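Local coordinates for protein glucosamine--fructose-6-phosphate aminotransferase [isomerizing] (Francisella tularensis subsp. tularensis, PDB 3TBF) that probably makes glucosamine 6-phosphate from fructose 6-phosphate with ammonia taken from glutamine, the C-terminal isomerase part being the one described here, at residues N27-S32 with L174-L179; M133-V138 with T168-A173; G36-D41 with E198-I203; A80-S85 with L179-L184; I57-C62 with Y74-Y79. All blocks are in the same frame, centred on the assembly; numbering follows the deposited sequence.

Overall arrangement
Helix 165-184 ties the set together: contacts 2, 1 and 4 follow one another along it, and contacts 1 and 4 share Leu179. On one flank it meets the parallel sheet and the helix 63-80 region of the SIS domain (contacts 2 and 4), and on another it meets helix 21-30 (contact 1). Contacts 1 and 3 have centres about 7 Å apart and join N-terminal segments to helices 165-184 and 190-201, contact 3 being the more exposed. Contacts 4 and 5, with centres about 9 Å apart, reach the sheet and the second subunit. Contacts 2 and 5 close within the loops of contacts 1 and 3, so residues N-terminal to the sheet's first strand wrap back over a locally built core.

Contact 1. Residues N27-S32 with L174-L179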
# COMPACT_ATOMS: atom_id res chain seq x y z
N ASN A 27 -28.21 -11.48 -5.16
CA ASN A 27 -27.96 -12.61 -6.04
C ASN A 27 -26.66 -13.34 -5.71
O ASN A 27 -26.62 -14.56 -5.67
CB ASN A 27 -28.01 -12.17 -7.49
CG ASN A 27 -29.48 -11.92 -8.01
OD1 ASN A 27 -30.47 -12.36 -7.42
ND2 ASN A 27 -29.59 -11.20 -9.11
N THR A 28 -25.60 -12.62 -5.38
CA THR A 28 -24.37 -13.29 -5.03
C THR A 28 -24.51 -14.15 -3.77
O THR A 28 -24.01 -15.26 -3.71
CB THR A 28 -23.25 -12.29 -4.82
OG1 THR A 28 -23.15 -11.47 -5.99
CG2 THR A 28 -21.96 -13.00 -4.58
N ILE A 29 -25.18 -13.63 -2.75
CA ILE A 29 -25.36 -14.41 -1.53
C ILE A 29 -26.24 -15.67 -1.77
O ILE A 29 -25.93 -16.79 -1.35
CB ILE A 29 -26.09 -13.60 -0.46
CG1 ILE A 29 -25.22 -12.47 0.04
CG2 ILE A 29 -26.47 -14.47 0.72
CD1 ILE A 29 -25.95 -11.46 0.92
N LEU A 30 -27.33 -15.44 -2.45
CA LEU A 30 -28.29 -16.48 -2.76
C LEU A 30 -27.61 -17.70 -3.37
O LEU A 30 -27.93 -18.81 -3.03
CB LEU A 30 -29.37 -15.92 -3.69
CG LEU A 30 -30.86 -16.19 -3.44
CD1 LEU A 30 -31.12 -17.69 -3.13
CD2 LEU A 30 -31.39 -15.31 -2.30
N ALA A 31 -26.65 -17.50 -4.26
CA ALA A 31 -26.06 -18.63 -4.97
C ALA A 31 -25.22 -19.54 -4.08
O ALA A 31 -24.84 -20.64 -4.49
CB ALA A 31 -25.22 -18.14 -6.18
N SER A 32 -24.90 -19.10 -2.86
CA SER A 32 -24.11 -19.93 -1.96
C SER A 32 -24.91 -20.53 -0.81
O SER A 32 -24.38 -21.24 0.02
CB SER A 32 -22.96 -19.10 -1.43
OG SER A 32 -23.45 -18.11 -0.54
N LEU A 174 -16.19 -12.51 -0.87
CA LEU A 174 -15.07 -12.73 0.05
C LEU A 174 -15.56 -12.92 1.47
O LEU A 174 -14.95 -13.68 2.20
CB LEU A 174 -14.05 -11.58 -0.03
CG LEU A 174 -13.11 -11.61 -1.25
CD1 LEU A 174 -12.56 -10.21 -1.63
CD2 LEU A 174 -11.97 -12.57 -1.06
N ALA A 175 -16.64 -12.23 1.86
CA ALA A 175 -17.28 -12.43 3.17
C ALA A 175 -17.84 -13.82 3.32
O ALA A 175 -17.72 -14.41 4.39
CB ALA A 175 -18.44 -11.45 3.40
N ILE A 176 -18.46 -14.32 2.27
CA ILE A 176 -19.02 -15.66 2.29
C ILE A 176 -17.90 -16.71 2.40
O ILE A 176 -17.97 -17.58 3.23
CB ILE A 176 -19.86 -15.93 1.02
CG1 ILE A 176 -21.17 -15.17 1.11
CG2 ILE A 176 -20.10 -17.44 0.78
CD1 ILE A 176 -21.82 -15.02 -0.26
N PHE A 177 -16.88 -16.60 1.57
CA PHE A 177 -15.65 -17.37 1.69
C PHE A 177 -15.05 -17.33 3.11
O PHE A 177 -14.67 -18.35 3.66
CB PHE A 177 -14.63 -16.86 0.65
CG PHE A 177 -13.26 -17.42 0.81
CD1 PHE A 177 -13.02 -18.74 0.57
CD2 PHE A 177 -12.21 -16.62 1.19
CE1 PHE A 177 -11.76 -19.28 0.72
CE2 PHE A 177 -10.94 -17.15 1.34
CZ PHE A 177 -10.72 -18.49 1.09
N THR A 178 -14.99 -16.15 3.72
CA THR A 178 -14.51 -16.07 5.10
C THR A 178 -15.31 -16.99 5.98
O THR A 178 -14.71 -17.73 6.76
CB THR A 178 -14.59 -14.66 5.66
OG1 THR A 178 -13.66 -13.85 4.96
CG2 THR A 178 -14.21 -14.61 7.09
N LEU A 179 -16.64 -16.98 5.86
CA LEU A 179 -17.46 -17.80 6.77
C LEU A 179 -17.36 -19.31 6.44
O LEU A 179 -17.32 -20.16 7.34
CB LEU A 179 -18.90 -17.33 6.81
CG LEU A 179 -19.10 -15.86 7.24
CD1 LEU A 179 -20.57 -15.40 7.07
CD2 LEU A 179 -18.71 -15.63 8.66
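Ile176 pushes its delta methyl against helix 21-30 and the turn that follows it, where Ser32, Ile29 and Thr28 receive it. The approach is tightest at Ser32: Ile176 CD1 lies 3.5 Å from Ser32 OG, and the branch methyl CG2 of the same isoleucine comes to 3.7 Å from that oxygen, so the hydroxyl sits against two methyls at once. The hydroxyl is not left without a polar partner there. With chi1 at 70°, OG stands between the backbone N and the carbonyl carbon of its own residue and turns back to donate to Ile29 O at 2.9 Å, 15° from the carbonyl plane. Ile29 O also accepts Ser32 N, so one carbonyl holds both the turn and the side chain. Next to this, CD1 of Ile176 rests on the backbone of the helix, 3.8 Å from Ile29 CA. The two elements belong to the layers of an SIS-type alpha/beta fold: helix 165-184 packs on the parallel sheet, and helix 21-30 is laid over its outer flank. Leu200 of helix 190-201 also touches Ile176. Moving away from Ser32, the fit slackens. Thr28 offers chiefly its carbonyl, with O 4.1 Å from Ile176 CD1, while its hydroxyl is engaged by Ala24 O and Lys154 N. Side chain to side chain, Ile29 CG1 and Ile176 CD1 are 4.3 Å apart. Beyond this, Leu30 turns its CB away from helix 165-184 and, like Ala31, lies exposed to solvent.

Contact 2. Residues M133-V138 with T168-A173; sequences MCICNV and TTQLVA
In the alpha/beta core of the SIS domain, Ile135 of strand 129-136 meets Ala173 and Gln170 of helix 165-184, which packs on the parallel sheet. The strand has neighbours on both edges, 103-109 and 149-152, so Ile135 rises from the interior of the sheet. The touching is done by its branch methyl. With chi1 at -54°, CG1 lies beside the backbone N and CG2 stands anti to it, which presents Ile135 CG2 to the helix, 4.0 Å from Ala173 CB. The same methyl, Ile135 CG2, lies 4.4 Å from Gln170 CG, so it rests between residues one helical turn apart. Only the aliphatic part of Gln170 is used in this way; its amide goes elsewhere, OE1 being bonded to the hydroxyl of Ser65. Past the end of the strand, Asn137 ties the loop down through OD1 to Thr153 and Ala155 and through ND2 to the carbonyl of Gly156. Cys136 turns its CB away from the helix, and its sulfur is used within the chain: Val138 N donates to Cys136 SG at 3.3 Å, with an N-H...S angle of 160°.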
# COMPACT_ATOMS: atom_id res chain seq x y z
N MSE A 133 -8.01 -20.56 -6.33
CA MSE A 133 -9.41 -20.23 -6.36
C MSE A 133 -9.56 -18.89 -7.02
O MSE A 133 -8.82 -18.00 -6.73
CB MSE A 133 -9.99 -20.14 -4.95
CG MSE A 133 -11.45 -19.66 -4.95
SE MSE A 133 -12.24 -19.70 -3.18
CE MSE A 133 -11.54 -17.96 -2.46
N CYS A 134 -10.53 -18.76 -7.89
CA CYS A 134 -10.82 -17.50 -8.51
C CYS A 134 -12.11 -16.92 -7.99
O CYS A 134 -13.12 -17.61 -7.95
CB CYS A 134 -11.00 -17.67 -10.02
SG CYS A 134 -11.25 -16.01 -10.73
N ILE A 135 -12.09 -15.65 -7.63
CA ILE A 135 -13.35 -14.91 -7.42
C ILE A 135 -13.62 -14.12 -8.68
O ILE A 135 -12.99 -13.08 -8.91
CB ILE A 135 -13.25 -13.96 -6.26
CG1 ILE A 135 -12.80 -14.73 -5.04
CG2 ILE A 135 -14.55 -13.18 -6.04
CD1 ILE A 135 -13.60 -14.55 -3.97
N CYS A 136 -14.53 -14.61 -9.52
CA CYS A 136 -14.67 -14.02 -10.88
C CYS A 136 -16.11 -13.82 -11.23
O CYS A 136 -16.97 -14.41 -10.61
CB CYS A 136 -13.92 -14.87 -11.95
SG CYS A 136 -14.10 -14.31 -13.78
N ASN A 137 -16.37 -12.95 -12.20
CA ASN A 137 -17.72 -12.62 -12.66
C ASN A 137 -18.14 -13.25 -14.01
O ASN A 137 -19.33 -13.34 -14.31
CB ASN A 137 -17.91 -11.11 -12.77
CG ASN A 137 -19.39 -10.73 -12.78
OD1 ASN A 137 -20.14 -11.15 -11.90
ND2 ASN A 137 -19.81 -9.94 -13.75
N VAL A 138 -17.17 -13.68 -14.79
CA VAL A 138 -17.41 -14.23 -16.13
C VAL A 138 -17.05 -15.70 -16.12
O VAL A 138 -15.87 -16.04 -16.12
CB VAL A 138 -16.56 -13.52 -17.18
CG1 VAL A 138 -16.68 -14.26 -18.59
CG2 VAL A 138 -16.93 -12.04 -17.24
N THR A 168 -18.58 -4.40 -4.98
CA THR A 168 -19.39 -4.79 -3.86
C THR A 168 -19.70 -6.28 -3.86
O THR A 168 -19.64 -6.88 -2.80
CB THR A 168 -20.65 -3.95 -3.77
OG1 THR A 168 -21.32 -3.93 -5.03
CG2 THR A 168 -20.29 -2.54 -3.29
N THR A 169 -19.96 -6.87 -5.03
CA THR A 169 -20.14 -8.30 -5.11
C THR A 169 -18.87 -9.09 -4.86
O THR A 169 -18.92 -10.23 -4.34
CB THR A 169 -20.75 -8.76 -6.46
OG1 THR A 169 -19.88 -8.43 -7.54
CG2 THR A 169 -22.11 -8.11 -6.68
N GLN A 170 -17.70 -8.52 -5.19
CA GLN A 170 -16.46 -9.19 -4.80
C GLN A 170 -16.29 -9.18 -3.30
O GLN A 170 -15.95 -10.19 -2.71
CB GLN A 170 -15.25 -8.62 -5.49
CG GLN A 170 -15.20 -8.97 -6.97
CD GLN A 170 -14.27 -8.05 -7.74
OE1 GLN A 170 -13.62 -7.19 -7.15
NE2 GLN A 170 -14.16 -8.25 -9.04
N LEU A 171 -16.59 -8.06 -2.66
CA LEU A 171 -16.62 -8.02 -1.21
C LEU A 171 -17.57 -9.06 -0.62
O LEU A 171 -17.22 -9.81 0.24
CB LEU A 171 -17.05 -6.64 -0.74
CG LEU A 171 -16.05 -5.52 -0.31
CD1 LEU A 171 -14.60 -5.83 -0.49
CD2 LEU A 171 -16.41 -4.22 -0.96
N VAL A 172 -18.78 -9.12 -1.11
CA VAL A 172 -19.71 -10.07 -0.57
C VAL A 172 -19.19 -11.51 -0.75
O VAL A 172 -19.22 -12.30 0.19
CB VAL A 172 -21.12 -9.88 -1.16
CG1 VAL A 172 -22.01 -11.06 -0.87
CG2 VAL A 172 -21.77 -8.65 -0.58
N ALA A 173 -18.69 -11.85 -1.94
CA ALA A 173 -18.15 -13.20 -2.15
C ALA A 173 -17.05 -13.49 -1.12
O ALA A 173 -16.96 -14.61 -0.60
CB ALA A 173 -17.64 -13.36 -3.56

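Contact 3. Residues G36-D41 with E198-I203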
# COMPACT_ATOMS: atom_id res chain seq x y z
N GLY A 36 -31.19 -21.17 3.33
CA GLY A 36 -30.78 -19.93 4.00
C GLY A 36 -29.51 -20.00 4.83
O GLY A 36 -29.24 -19.07 5.54
N GLU A 37 -28.76 -21.10 4.74
CA GLU A 37 -27.48 -21.25 5.43
C GLU A 37 -26.35 -21.31 4.43
O GLU A 37 -26.49 -21.87 3.35
CB GLU A 37 -27.44 -22.54 6.25
CG GLU A 37 -28.47 -22.60 7.37
CD GLU A 37 -28.37 -23.90 8.17
OE1 GLU A 37 -27.83 -24.91 7.64
OE2 GLU A 37 -28.84 -23.92 9.33
N ILE A 38 -25.22 -20.73 4.78
CA ILE A 38 -24.06 -20.84 3.93
C ILE A 38 -23.65 -22.28 3.88
O ILE A 38 -23.55 -22.93 4.91
CB ILE A 38 -22.88 -19.95 4.36
CG1 ILE A 38 -23.22 -18.50 4.03
CG2 ILE A 38 -21.68 -20.31 3.58
CD1 ILE A 38 -22.33 -17.52 4.63
N SER A 39 -23.47 -22.76 2.65
CA SER A 39 -23.27 -24.17 2.42
C SER A 39 -22.01 -24.47 1.62
O SER A 39 -21.74 -23.89 0.57
CB SER A 39 -24.49 -24.77 1.70
OG SER A 39 -24.31 -26.17 1.45
N LEU A 40 -21.26 -25.45 2.12
CA LEU A 40 -20.08 -25.94 1.44
C LEU A 40 -20.47 -26.72 0.17
O LEU A 40 -19.73 -26.72 -0.81
CB LEU A 40 -19.26 -26.80 2.40
CG LEU A 40 -17.79 -26.98 2.05
CD1 LEU A 40 -17.13 -25.61 2.00
CD2 LEU A 40 -17.10 -27.93 3.05
N ASP A 41 -21.66 -27.36 0.20
CA ASP A 41 -22.22 -28.11 -0.96
C ASP A 41 -22.50 -27.27 -2.19
O ASP A 41 -22.63 -27.81 -3.27
CB ASP A 41 -23.53 -28.81 -0.59
CG ASP A 41 -23.35 -29.85 0.52
OD1 ASP A 41 -22.21 -30.36 0.69
OD2 ASP A 41 -24.36 -30.14 1.23
N GLU A 198 -26.67 -13.77 8.78
CA GLU A 198 -27.81 -12.85 8.80
C GLU A 198 -27.38 -11.44 8.51
O GLU A 198 -28.09 -10.69 7.88
CB GLU A 198 -28.62 -12.88 10.12
CG GLU A 198 -29.42 -14.20 10.31
CD GLU A 198 -30.50 -14.50 9.16
OE1 GLU A 198 -31.51 -13.73 9.06
OE2 GLU A 198 -30.37 -15.53 8.41
N GLU A 199 -26.21 -11.06 8.99
CA GLU A 199 -25.70 -9.76 8.69
C GLU A 199 -25.45 -9.58 7.17
O GLU A 199 -25.70 -8.51 6.64
CB GLU A 199 -24.43 -9.50 9.51
CG GLU A 199 -23.64 -8.30 9.07
CD GLU A 199 -22.44 -7.94 10.00
OE1 GLU A 199 -22.09 -8.69 10.97
OE2 GLU A 199 -21.83 -6.88 9.70
N LEU A 200 -24.94 -10.60 6.50
CA LEU A 200 -24.75 -10.53 5.05
C LEU A 200 -26.11 -10.38 4.39
O LEU A 200 -26.27 -9.56 3.50
CB LEU A 200 -24.02 -11.76 4.49
CG LEU A 200 -22.56 -11.97 4.92
CD1 LEU A 200 -21.86 -13.16 4.16
CD2 LEU A 200 -21.69 -10.68 4.82
N LYS A 201 -27.11 -11.13 4.82
CA LYS A 201 -28.45 -10.97 4.22
C LYS A 201 -29.07 -9.56 4.38
O LYS A 201 -29.88 -9.12 3.55
CB LYS A 201 -29.40 -11.99 4.75
CG LYS A 201 -29.05 -13.37 4.34
CD LYS A 201 -30.10 -14.28 4.89
CE LYS A 201 -29.78 -15.72 4.69
NZ LYS A 201 -30.50 -16.50 5.74
N ASN A 202 -28.65 -8.84 5.41
CA ASN A 202 -29.23 -7.56 5.72
C ASN A 202 -28.59 -6.49 4.88
O ASN A 202 -29.04 -5.35 4.93
CB ASN A 202 -29.06 -7.21 7.20
CG ASN A 202 -29.86 -8.16 8.13
OD1 ASN A 202 -30.81 -8.86 7.73
ND2 ASN A 202 -29.44 -8.20 9.39
N ILE A 203 -27.54 -6.81 4.14
CA ILE A 203 -26.88 -5.81 3.34
C ILE A 203 -27.79 -5.14 2.31
O ILE A 203 -27.65 -3.95 2.02
CB ILE A 203 -25.59 -6.36 2.60
CG1 ILE A 203 -24.50 -6.70 3.62
CG2 ILE A 203 -25.05 -5.28 1.68
CD1 ILE A 203 -23.18 -7.29 3.05
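Lys201 of helix 190-201 reaches over to the carbonyl of Gly36 in the tight turn of a small beta hairpin made by strands 33-34 and 37-38. The course of its side chain can be followed atom by atom. Lys201 CB points toward the hairpin and lies 3.6 Å from Glu198 O, the carbonyl one turn earlier in its own helix. From there chi1 of -67° sets CG beside the backbone N, and the chain is extended beyond it, so that the methylenes run straight across toward the turn. Lys201 CD passes 3.7 Å from Glu198 OE2. Lys201 CE is already within 3.5 Å of Gly36 O. Lys201 NZ then ends between two oxygens: it donates to Gly36 O at 2.9 Å, in the carbonyl plane and on a lone pair, with a C=O...N angle of 130°, and it forms a salt bridge of 2.8 Å with Glu198 OE2. Glu198 first leaves the helix away from the hairpin and then folds back, meeting the ammonium on the syn side of its carboxylate, 25° out of plane. The carboxylate steadies the lysine tip and would probably stabilise its protonated form. Lys201 also touches a crystal neighbour, so the lattice may have some say in its position. Beside this polar pair, Leu200 points toward the hairpin and the end of Ile38 reaches to meet it; Val180 and Ala175 of helix 165-184 touch Ile38 and Leu200 in turn. Across the contact their delta methyls come together, Ile38 CD1 lying 4.4 Å from Leu200 CD1.

Contact 4. Residues A80-S85 with L179-L184; sequences AKVPCS and LVIAKL
Ala80 is the small knob of this contact: its CB slips in beside Ile181 and Ala182, 3.9 Å from Ile181 CG2 and 4.0 Å from Ala182 N. Because both partners in the middle are alanines, the backbones can come very close, and the CA atoms of Ala80 and Ala182 are only 4.0 Å apart. The fit is mutual, since Ala182 CB in turn presses on the backbone at Ala80 CA, 3.9 Å away. The larger bump is Ile181. Its CG2 methyl, anti to the backbone N, fills the angle between Ala80 and Val82, touching Val82 CG2 at 3.9 Å; there the two branched side chains cross at about a right angle. In the beta-alpha-beta unit of the SIS domain, this is the place where helix 63-80 gives way to strand 84-88. Lys81, with positive phi, breaks the helix, and Val82 carries the chain toward the sheet, so helix 165-184 packs on the bend itself. Phe51 of helix 47-52 also touches Ile181, and the carbonyl of Ala80 is taken by the hydroxyl of Ser187. Away from the alanine contact, Lys81 and Pro83 meet Val98 of the second subunit.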
# COMPACT_ATOMS: atom_id res chain seq x y z
N ALA A 80 -11.94 -15.98 10.26
CA ALA A 80 -11.45 -17.34 9.93
C ALA A 80 -10.14 -17.71 10.61
O ALA A 80 -9.76 -18.87 10.62
CB ALA A 80 -11.29 -17.50 8.46
N LYS A 81 -9.41 -16.72 11.12
CA LYS A 81 -8.11 -16.91 11.71
C LYS A 81 -7.10 -17.64 10.83
O LYS A 81 -6.27 -18.41 11.32
CB LYS A 81 -8.25 -17.64 13.03
CG LYS A 81 -9.35 -17.07 13.87
CD LYS A 81 -8.91 -16.67 15.22
CE LYS A 81 -9.81 -15.53 15.71
NZ LYS A 81 -9.11 -14.16 15.87
N VAL A 82 -7.14 -17.38 9.54
CA VAL A 82 -6.13 -17.88 8.65
C VAL A 82 -5.27 -16.69 8.23
O VAL A 82 -5.78 -15.64 7.92
CB VAL A 82 -6.76 -18.55 7.46
CG1 VAL A 82 -5.71 -19.16 6.53
CG2 VAL A 82 -7.68 -19.63 7.98
N PRO A 83 -3.93 -16.84 8.29
CA PRO A 83 -3.13 -15.71 7.87
C PRO A 83 -3.36 -15.39 6.37
O PRO A 83 -3.59 -16.29 5.55
CB PRO A 83 -1.71 -16.16 8.18
CG PRO A 83 -1.76 -17.60 8.25
CD PRO A 83 -3.11 -17.97 8.74
N CYS A 84 -3.30 -14.10 6.03
CA CYS A 84 -3.65 -13.66 4.68
C CYS A 84 -2.69 -12.59 4.18
O CYS A 84 -2.37 -11.65 4.93
CB CYS A 84 -5.05 -13.10 4.74
SG CYS A 84 -5.79 -12.74 3.16
N SER A 85 -2.18 -12.72 2.96
CA SER A 85 -1.43 -11.63 2.39
C SER A 85 -2.09 -11.14 1.10
O SER A 85 -2.79 -11.91 0.39
CB SER A 85 0.02 -12.02 2.16
OG SER A 85 0.10 -13.03 1.20
N LEU A 179 -16.64 -16.98 5.86
CA LEU A 179 -17.46 -17.80 6.77
C LEU A 179 -17.36 -19.31 6.44
O LEU A 179 -17.32 -20.16 7.34
CB LEU A 179 -18.90 -17.33 6.81
CG LEU A 179 -19.10 -15.86 7.24
CD1 LEU A 179 -20.57 -15.40 7.07
CD2 LEU A 179 -18.71 -15.63 8.66
N VAL A 180 -17.29 -19.66 5.18
CA VAL A 180 -17.04 -21.04 4.82
C VAL A 180 -15.75 -21.60 5.40
O VAL A 180 -15.72 -22.66 5.94
CB VAL A 180 -16.96 -21.19 3.29
CG1 VAL A 180 -16.35 -22.59 2.90
CG2 VAL A 180 -18.40 -20.96 2.65
N ILE A 181 -14.67 -20.82 5.33
CA ILE A 181 -13.38 -21.22 5.88
C ILE A 181 -13.46 -21.25 7.38
O ILE A 181 -12.95 -22.16 8.01
CB ILE A 181 -12.25 -20.23 5.44
CG1 ILE A 181 -12.10 -20.30 3.95
CG2 ILE A 181 -10.88 -20.61 6.07
CD1 ILE A 181 -11.86 -21.76 3.41
N ALA A 182 -14.10 -20.26 7.95
CA ALA A 182 -14.21 -20.17 9.39
C ALA A 182 -14.85 -21.42 9.94
O ALA A 182 -14.42 -21.94 10.96
CB ALA A 182 -15.01 -18.96 9.82
N LYS A 183 -15.90 -21.87 9.28
CA LYS A 183 -16.66 -23.02 9.76
C LYS A 183 -15.87 -24.31 9.63
O LYS A 183 -15.84 -25.14 10.52
CB LYS A 183 -17.91 -23.14 8.92
CG LYS A 183 -18.75 -24.36 9.20
CD LYS A 183 -20.11 -24.06 8.67
CE LYS A 183 -20.99 -25.30 8.50
NZ LYS A 183 -21.79 -25.55 9.72
N LEU A 184 -15.23 -24.47 8.49
CA LEU A 184 -14.45 -25.67 8.22
C LEU A 184 -13.26 -25.82 9.19
O LEU A 184 -12.82 -26.93 9.46
CB LEU A 184 -13.91 -25.56 6.81
CG LEU A 184 -13.99 -26.77 5.93
CD1 LEU A 184 -15.31 -27.54 6.13
CD2 LEU A 184 -13.87 -26.31 4.49

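Contact 5. Residues I57-C62 with Y74-Y79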
# COMPACT_ATOMS: atom_id res chain seq x y z
N ILE A 57 -3.51 -17.83 3.05
CA ILE A 57 -4.24 -17.38 1.89
C ILE A 57 -3.51 -16.23 1.25
O ILE A 57 -3.26 -15.24 1.92
CB ILE A 57 -5.63 -16.92 2.28
CG1 ILE A 57 -6.44 -18.10 2.73
CG2 ILE A 57 -6.29 -16.24 1.12
CD1 ILE A 57 -7.64 -17.67 3.41
N CYS A 58 -3.25 -16.36 -0.06
CA CYS A 58 -2.47 -15.42 -0.85
C CYS A 58 -3.37 -14.79 -1.88
O CYS A 58 -3.73 -15.43 -2.88
CB CYS A 58 -1.31 -16.16 -1.57
SG CYS A 58 0.28 -15.31 -1.63
N ILE A 59 -3.76 -13.54 -1.68
CA ILE A 59 -4.72 -12.88 -2.60
C ILE A 59 -3.89 -12.04 -3.57
O ILE A 59 -3.07 -11.22 -3.14
CB ILE A 59 -5.71 -12.03 -1.89
CG1 ILE A 59 -6.58 -12.85 -0.94
CG2 ILE A 59 -6.67 -11.36 -2.88
CD1 ILE A 59 -7.59 -11.99 -0.13
N VAL A 60 -4.10 -12.27 -4.86
CA VAL A 60 -3.47 -11.54 -5.93
C VAL A 60 -4.50 -10.89 -6.84
O VAL A 60 -5.44 -11.53 -7.29
CB VAL A 60 -2.60 -12.49 -6.78
CG1 VAL A 60 -1.96 -11.75 -7.98
CG2 VAL A 60 -1.52 -13.11 -5.88
N ALA A 61 -4.32 -9.61 -7.12
CA ALA A 61 -5.28 -8.88 -7.94
C ALA A 61 -4.75 -7.51 -8.37
O ALA A 61 -3.64 -7.09 -7.96
CB ALA A 61 -6.60 -8.71 -7.18
N CYS A 62 -5.51 -6.80 -9.19
CA CYS A 62 -5.15 -5.45 -9.49
C CYS A 62 -6.34 -4.49 -9.43
O CYS A 62 -7.50 -4.91 -9.49
CB CYS A 62 -4.36 -5.41 -10.79
SG CYS A 62 -5.39 -5.46 -12.13
N TYR A 74 -8.80 -8.29 6.44
CA TYR A 74 -9.15 -7.97 7.81
C TYR A 74 -10.12 -9.06 8.29
O TYR A 74 -9.97 -9.58 9.41
CB TYR A 74 -9.80 -6.59 7.91
CG TYR A 74 -8.82 -5.45 7.80
CD1 TYR A 74 -8.33 -5.05 6.58
CD2 TYR A 74 -8.42 -4.73 8.93
CE1 TYR A 74 -7.40 -3.96 6.45
CE2 TYR A 74 -7.51 -3.64 8.82
CZ TYR A 74 -7.00 -3.27 7.57
OH TYR A 74 -6.09 -2.21 7.44
N TRP A 75 -11.08 -9.42 7.43
CA TRP A 75 -12.16 -10.38 7.79
C TRP A 75 -11.55 -11.77 7.95
O TRP A 75 -11.86 -12.46 8.91
CB TRP A 75 -13.21 -10.48 6.67
CG TRP A 75 -14.05 -9.31 6.46
CD1 TRP A 75 -14.43 -8.40 7.39
CD2 TRP A 75 -14.71 -8.95 5.24
NE1 TRP A 75 -15.28 -7.47 6.82
CE2 TRP A 75 -15.49 -7.80 5.51
CE3 TRP A 75 -14.74 -9.48 3.96
CZ2 TRP A 75 -16.27 -7.16 4.54
CZ3 TRP A 75 -15.53 -8.84 2.98
CH2 TRP A 75 -16.28 -7.69 3.29
N ILE A 76 -10.69 -12.15 7.03
CA ILE A 76 -10.12 -13.49 7.03
C ILE A 76 -9.28 -13.77 8.26
O ILE A 76 -9.40 -14.82 8.87
CB ILE A 76 -9.28 -13.77 5.81
CG1 ILE A 76 -10.17 -13.86 4.57
CG2 ILE A 76 -8.58 -15.10 6.01
CD1 ILE A 76 -9.47 -13.78 3.28
N GLU A 77 -8.41 -12.84 8.60
CA GLU A 77 -7.60 -12.96 9.78
C GLU A 77 -8.42 -12.94 11.06
O GLU A 77 -8.22 -13.77 11.92
CB GLU A 77 -6.52 -11.88 9.75
CG GLU A 77 -5.52 -12.14 8.61
CD GLU A 77 -4.05 -11.80 8.92
OE1 GLU A 77 -3.77 -11.16 9.99
OE2 GLU A 77 -3.19 -12.22 8.07
N LYS A 78 -9.37 -12.03 11.15
CA LYS A 78 -10.14 -11.85 12.35
C LYS A 78 -11.15 -12.97 12.60
O LYS A 78 -11.25 -13.43 13.72
CB LYS A 78 -10.91 -10.52 12.28
CG LYS A 78 -11.87 -10.29 13.43
CD LYS A 78 -12.35 -8.81 13.52
CE LYS A 78 -13.34 -8.66 14.66
NZ LYS A 78 -13.85 -7.27 14.78
N TYR A 79 -11.92 -13.36 11.57
CA TYR A 79 -12.99 -14.33 11.70
C TYR A 79 -12.61 -15.74 11.37
O TYR A 79 -12.94 -16.63 12.10
CB TYR A 79 -14.19 -13.92 10.84
CG TYR A 79 -14.88 -12.69 11.33
CD1 TYR A 79 -15.78 -12.74 12.40
CD2 TYR A 79 -14.62 -11.46 10.78
CE1 TYR A 79 -16.42 -11.58 12.88
CE2 TYR A 79 -15.24 -10.31 11.25
CZ TYR A 79 -16.14 -10.37 12.29
OH TYR A 79 -16.75 -9.22 12.71
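Ile76 overlaps Ile57 at its branch methyl, the two side chains reaching toward each other tip to tip with Ile76 CG2 3.8 Å from Ile57 CD1. They join the first two elements of a classic beta-alpha-beta crossover, strand 56-61 and helix 63-80, which strand 84-88 completes as the neighbouring parallel strand. The strand's alternation makes the pattern: Ile57 and Ile59 both point to the helix, while Cys58 between them does not touch it. Ile57 stretches out fully, its chi2 of 166° carrying CD1 to the far end of the chain, and that extension lets a methyl span the gap between backbones whose nearest CA atoms, those of Ile57 and Ile76, are 8.7 Å apart. Cys84 touches all three isoleucines from the adjoining strand, and Phe177 of helix 165-184 lies against Ile57. Other residues of helix 63-80 serve other surfaces. Trp75 and Tyr79 meet the ring of Phe334, and Glu77 takes part in the dimer through a salt bridge to Arg95 of the second subunit. Back at the sheet, Ile76 uses its other branch for the second strand residue, its CD1 lying 4.3 Å from Ile59 CD1.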